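Local structure of short chain dehydrogenase (A0QTM2 homolog) (Mycobacterium thermoresistibile, 3SC4) at residues 127-130 with 131-135; 174-177 with 178-182. The protein probably catalyses an NAD(P)-dependent oxidation or reduction, being a short-chain dehydrogenase with a Rossmann-type fold. All coordinates share one frame; numbering follows the deposited sequence.

Contact 1 (127-130 with 131-135)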
loop_
_atom_site.group_PDB
_atom_site.type_symbol
_atom_site.label_atom_id
_atom_site.label_comp_id
_atom_site.label_asym_id
_atom_site.label_seq_id
_atom_site.Cartn_x
_atom_site.Cartn_y
_atom_site.Cartn_z
ATOM N N GLY B 127 3.577 -6.391 -8.181
ATOM C CA GLY B 127 3.890 -7.771 -8.500
ATOM C C GLY B 127 2.953 -8.783 -7.861
ATOM O O GLY B 127 2.490 -9.728 -8.528
ATOM N N THR B 128 2.655 -8.605 -6.577
ATOM C CA THR B 128 1.739 -9.532 -5.905
ATOM C C THR B 128 0.362 -9.465 -6.550
ATOM O O THR B 128 -0.312 -10.498 -6.689
ATOM C CB THR B 128 1.657 -9.255 -4.404
ATOM O OG1 THR B 128 2.945 -9.514 -3.819
ATOM C CG2 THR B 128 0.578 -10.120 -3.726
ATOM N N TYR B 129 -0.037 -8.257 -6.956
ATOM C CA TYR B 129 -1.305 -8.048 -7.627
ATOM C C TYR B 129 -1.307 -8.782 -8.989
ATOM O O TYR B 129 -2.184 -9.602 -9.259
ATOM C CB TYR B 129 -1.549 -6.546 -7.803
ATOM C CG TYR B 129 -2.896 -6.194 -8.404
ATOM C CD1 TYR B 129 -4.016 -6.062 -7.602
ATOM C CD2 TYR B 129 -3.046 -5.987 -9.764
ATOM C CE1 TYR B 129 -5.239 -5.730 -8.141
ATOM C CE2 TYR B 129 -4.286 -5.677 -10.314
ATOM C CZ TYR B 129 -5.371 -5.548 -9.485
ATOM O OH TYR B 129 -6.601 -5.245 -9.986
ATOM N N ALA B 130 -0.311 -8.504 -9.828
ATOM C CA ALA B 130 -0.255 -9.080 -11.190
ATOM C C ALA B 130 -0.160 -10.618 -11.171
ATOM O O ALA B 130 -0.905 -11.311 -11.859
ATOM C CB ALA B 130 0.916 -8.474 -11.972
ATOM N N VAL B 131 0.747 -11.142 -10.362
ATOM C CA VAL B 131 0.893 -12.584 -10.238
ATOM C C VAL B 131 -0.411 -13.230 -9.740
ATOM O O VAL B 131 -0.855 -14.228 -10.325
ATOM C CB VAL B 131 2.066 -12.946 -9.288
ATOM C CG1 VAL B 131 1.956 -14.376 -8.777
ATOM C CG2 VAL B 131 3.406 -12.722 -9.990
ATOM N N SER B 132 -1.014 -12.666 -8.680
ATOM C CA SER B 132 -2.225 -13.231 -8.106
ATOM C C SER B 132 -3.369 -13.155 -9.099
ATOM O O SER B 132 -4.072 -14.115 -9.289
ATOM C CB SER B 132 -2.627 -12.540 -6.789
ATOM O OG SER B 132 -1.657 -12.710 -5.744
ATOM N N GLN B 133 -3.536 -12.014 -9.754
ATOM C CA GLN B 133 -4.602 -11.824 -10.710
ATOM C C GLN B 133 -4.494 -12.816 -11.831
ATOM O O GLN B 133 -5.499 -13.376 -12.306
ATOM C CB GLN B 133 -4.533 -10.422 -11.302
ATOM C CG GLN B 133 -5.593 -10.109 -12.366
ATOM C CD GLN B 133 -5.326 -8.765 -13.018
ATOM O OE1 GLN B 133 -4.327 -8.599 -13.720
ATOM N NE2 GLN B 133 -6.198 -7.791 -12.770
ATOM N N SER B 134 -3.276 -13.017 -12.290
ATOM C CA SER B 134 -3.088 -13.859 -13.449
ATOM C C SER B 134 -3.311 -15.333 -13.087
ATOM O O SER B 134 -3.814 -16.100 -13.910
ATOM C CB SER B 134 -1.715 -13.610 -14.059
ATOM O OG SER B 134 -1.475 -14.512 -15.098
ATOM N N CYS B 135 -2.968 -15.715 -11.855
ATOM C CA CYS B 135 -3.190 -17.081 -11.385
ATOM C C CYS B 135 -4.668 -17.418 -11.127
ATOM O O CYS B 135 -5.102 -18.549 -11.378
ATOM C CB CYS B 135 -2.385 -17.341 -10.107
ATOM S SG CYS B 135 -0.597 -17.676 -10.363
HETATM O O HOH W 1 -1.934 -9.964 -13.927
#
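Tyr129 and Gln133, one helical turn apart, cross at a slant: the amide NE2 of Gln133 lies 3.8 Å from CE2 of the Tyr129 ring, and the ring and amide planes stand 62° apart. Both side chains leave the helix with CG anti to the backbone N (chi1 -176° for Tyr129, 178° for Gln133), and this shared first torsion carries the two polar ends off in company. Their hydrogen bonds go to the second subunit, from Tyr129 OH to Val112 O and from Gln133 NE2 to Ile109 O, while the Tyr129 ring stacks with Phe117 of that subunit. The other end of the amide is tied back to its own helix: one water donates to Gln133 OE1 (2.8 Å) and to Ala130 O (2.7 Å), a bridge that should limit rotation of the amide. Ala130 O also accepts from Ser134 N.

Ser132 OG, which is also bonded to Asn99 ND2, turns back on the preceding turn and donates to Thr128 O at 2.8 Å. Ser132 N reaches the same oxygen at 3.0 Å from the opposite face of the carbonyl plane, so two donors of one residue grip a buried acceptor.

The polar ends offered to the second subunit are consistent with the helix-helix dimer interface common in short-chain dehydrogenases. Helix 114-135 packs against strands, helices and that subunit: Val131 rests on strands 96-99 and 11-15 and on helix 77-91, while Thr128 and Ser132 meet helix 164-183.

Contact 2 (174-177 with 178-182)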
loop_
_atom_site.group_PDB
_atom_site.type_symbol
_atom_site.label_atom_id
_atom_site.label_comp_id
_atom_site.label_asym_id
_atom_site.label_seq_id
_atom_site.Cartn_x
_atom_site.Cartn_y
_atom_site.Cartn_z
ATOM N N THR B 174 0.429 -7.336 1.914
ATOM C CA THR B 174 -0.549 -7.906 2.844
ATOM C C THR B 174 -1.961 -7.424 2.503
ATOM O O THR B 174 -2.894 -8.213 2.378
ATOM C CB THR B 174 -0.137 -7.578 4.293
ATOM O OG1 THR B 174 1.077 -8.312 4.621
ATOM C CG2 THR B 174 -1.274 -7.899 5.299
ATOM N N LEU B 175 -2.133 -6.137 2.265
ATOM C CA LEU B 175 -3.470 -5.628 1.904
ATOM C C LEU B 175 -4.021 -6.276 0.627
ATOM O O LEU B 175 -5.223 -6.566 0.518
ATOM C CB LEU B 175 -3.442 -4.110 1.769
ATOM C CG LEU B 175 -3.317 -3.348 3.088
ATOM C CD1 LEU B 175 -3.135 -1.866 2.812
ATOM C CD2 LEU B 175 -4.563 -3.605 3.952
ATOM N N CYS B 176 -3.142 -6.519 -0.337
ATOM C CA CYS B 176 -3.559 -7.222 -1.527
ATOM C C CYS B 176 -4.103 -8.606 -1.147
ATOM O O CYS B 176 -5.196 -9.003 -1.580
ATOM C CB CYS B 176 -2.407 -7.346 -2.486
ATOM S SG CYS B 176 -2.875 -8.021 -4.063
ATOM N N ALA B 177 -3.369 -9.309 -0.301
ATOM C CA ALA B 177 -3.697 -10.655 0.061
ATOM C C ALA B 177 -5.011 -10.712 0.818
ATOM O O ALA B 177 -5.809 -11.645 0.609
ATOM C CB ALA B 177 -2.593 -11.252 0.902
ATOM N N LEU B 178 -5.213 -9.754 1.725
ATOM C CA LEU B 178 -6.447 -9.697 2.502
ATOM C C LEU B 178 -7.642 -9.261 1.665
ATOM O O LEU B 178 -8.759 -9.700 1.884
ATOM C CB LEU B 178 -6.292 -8.753 3.697
ATOM C CG LEU B 178 -5.204 -9.144 4.698
ATOM C CD1 LEU B 178 -5.142 -8.147 5.861
ATOM C CD2 LEU B 178 -5.453 -10.562 5.242
ATOM N N GLY B 179 -7.422 -8.381 0.718
ATOM C CA GLY B 179 -8.495 -7.983 -0.173
ATOM C C GLY B 179 -8.941 -9.151 -1.031
ATOM O O GLY B 179 -10.131 -9.447 -1.117
ATOM N N ILE B 180 -7.969 -9.810 -1.664
ATOM C CA ILE B 180 -8.222 -11.009 -2.433
ATOM C C ILE B 180 -8.987 -12.045 -1.610
ATOM O O ILE B 180 -9.842 -12.710 -2.131
ATOM C CB ILE B 180 -6.917 -11.680 -2.880
ATOM C CG1 ILE B 180 -6.221 -10.882 -3.959
ATOM C CG2 ILE B 180 -7.204 -13.061 -3.438
ATOM C CD1 ILE B 180 -4.849 -11.480 -4.263
ATOM N N ALA B 181 -8.668 -12.190 -0.332
ATOM C CA ALA B 181 -9.364 -13.178 0.488
ATOM C C ALA B 181 -10.863 -12.876 0.471
ATOM O O ALA B 181 -11.665 -13.792 0.276
ATOM C CB ALA B 181 -8.831 -13.227 1.912
ATOM N N GLU B 182 -11.237 -11.600 0.611
ATOM C CA GLU B 182 -12.648 -11.226 0.528
ATOM C C GLU B 182 -13.261 -11.409 -0.861
ATOM O O GLU B 182 -14.387 -11.944 -0.985
ATOM C CB GLU B 182 -12.894 -9.796 1.037
ATOM C CG GLU B 182 -12.520 -9.592 2.513
ATOM C CD GLU B 182 -13.052 -10.710 3.414
ATOM O OE1 GLU B 182 -14.289 -10.922 3.397
ATOM O OE2 GLU B 182 -12.238 -11.384 4.116
#
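Four successive i to i+4 hydrogen bonds join 174-177 to 178-182 as regular alpha-helix. Ile180 N to Cys176 O is the straightest, at 2.9 Å with an N-H...O angle of 173°; Ala181 N to Ala177 O is longer, 3.1 Å, and more bent, at 142°. Ala177 O has a second partner in Ser191 OG.

Over this backbone, Thr174 and Leu178 lie side by side and point the same way, methyl CG2 of Thr174 being 3.9 Å from CD1 of Leu178. A chi1 of -68° sets Thr174 OG1 beside the backbone N, where it bonds to Ser151 OG and Pro152 O, and leaves CG2 anti to that N, offered to Leu178. A second apolar pair follows two residues on, Cys176 SG touching Ile180 CD1 at 4.0 Å. Ile180 CG1, beside its own backbone N, makes a van der Waals approach of 3.2 Å to Cys176 O, which brings CD1 to the sulfur.

Helix 164-183 thus joins the parallel sheet of the Rossmann-type fold to the subunit interface: Thr174, Ala177, Ile180 and Ala181 bear on strand 190-195, Cys176 and Ile180 face helix 114-135, and Leu175, Cys176 and Leu178 pack on Tyr171, Met168 and Leu161 of the second subunit.

In the fold
Contacts 1 and 2 are nine-residue pieces, each about two and a half turns, of two neighbouring helices, 114-135 and 164-183, with centres about 12 Å apart. They meet directly: Ser132 CB lies 3.5 Å from Ile180 CD1, and Cys176 SG is 3.9 Å from Tyr129 CA. Both are largely buried, and both touch the second subunit, but with different chemistry. Contact 1 presents polar groups and a stacked ring there, whereas contact 2 meets it mainly by packing. The helices also sit over different parts of the parallel sheet of this Rossmann-type fold: contact 1 rests on strands 11-15 and 96-99, contact 2 on strands 190-195 and 242-244.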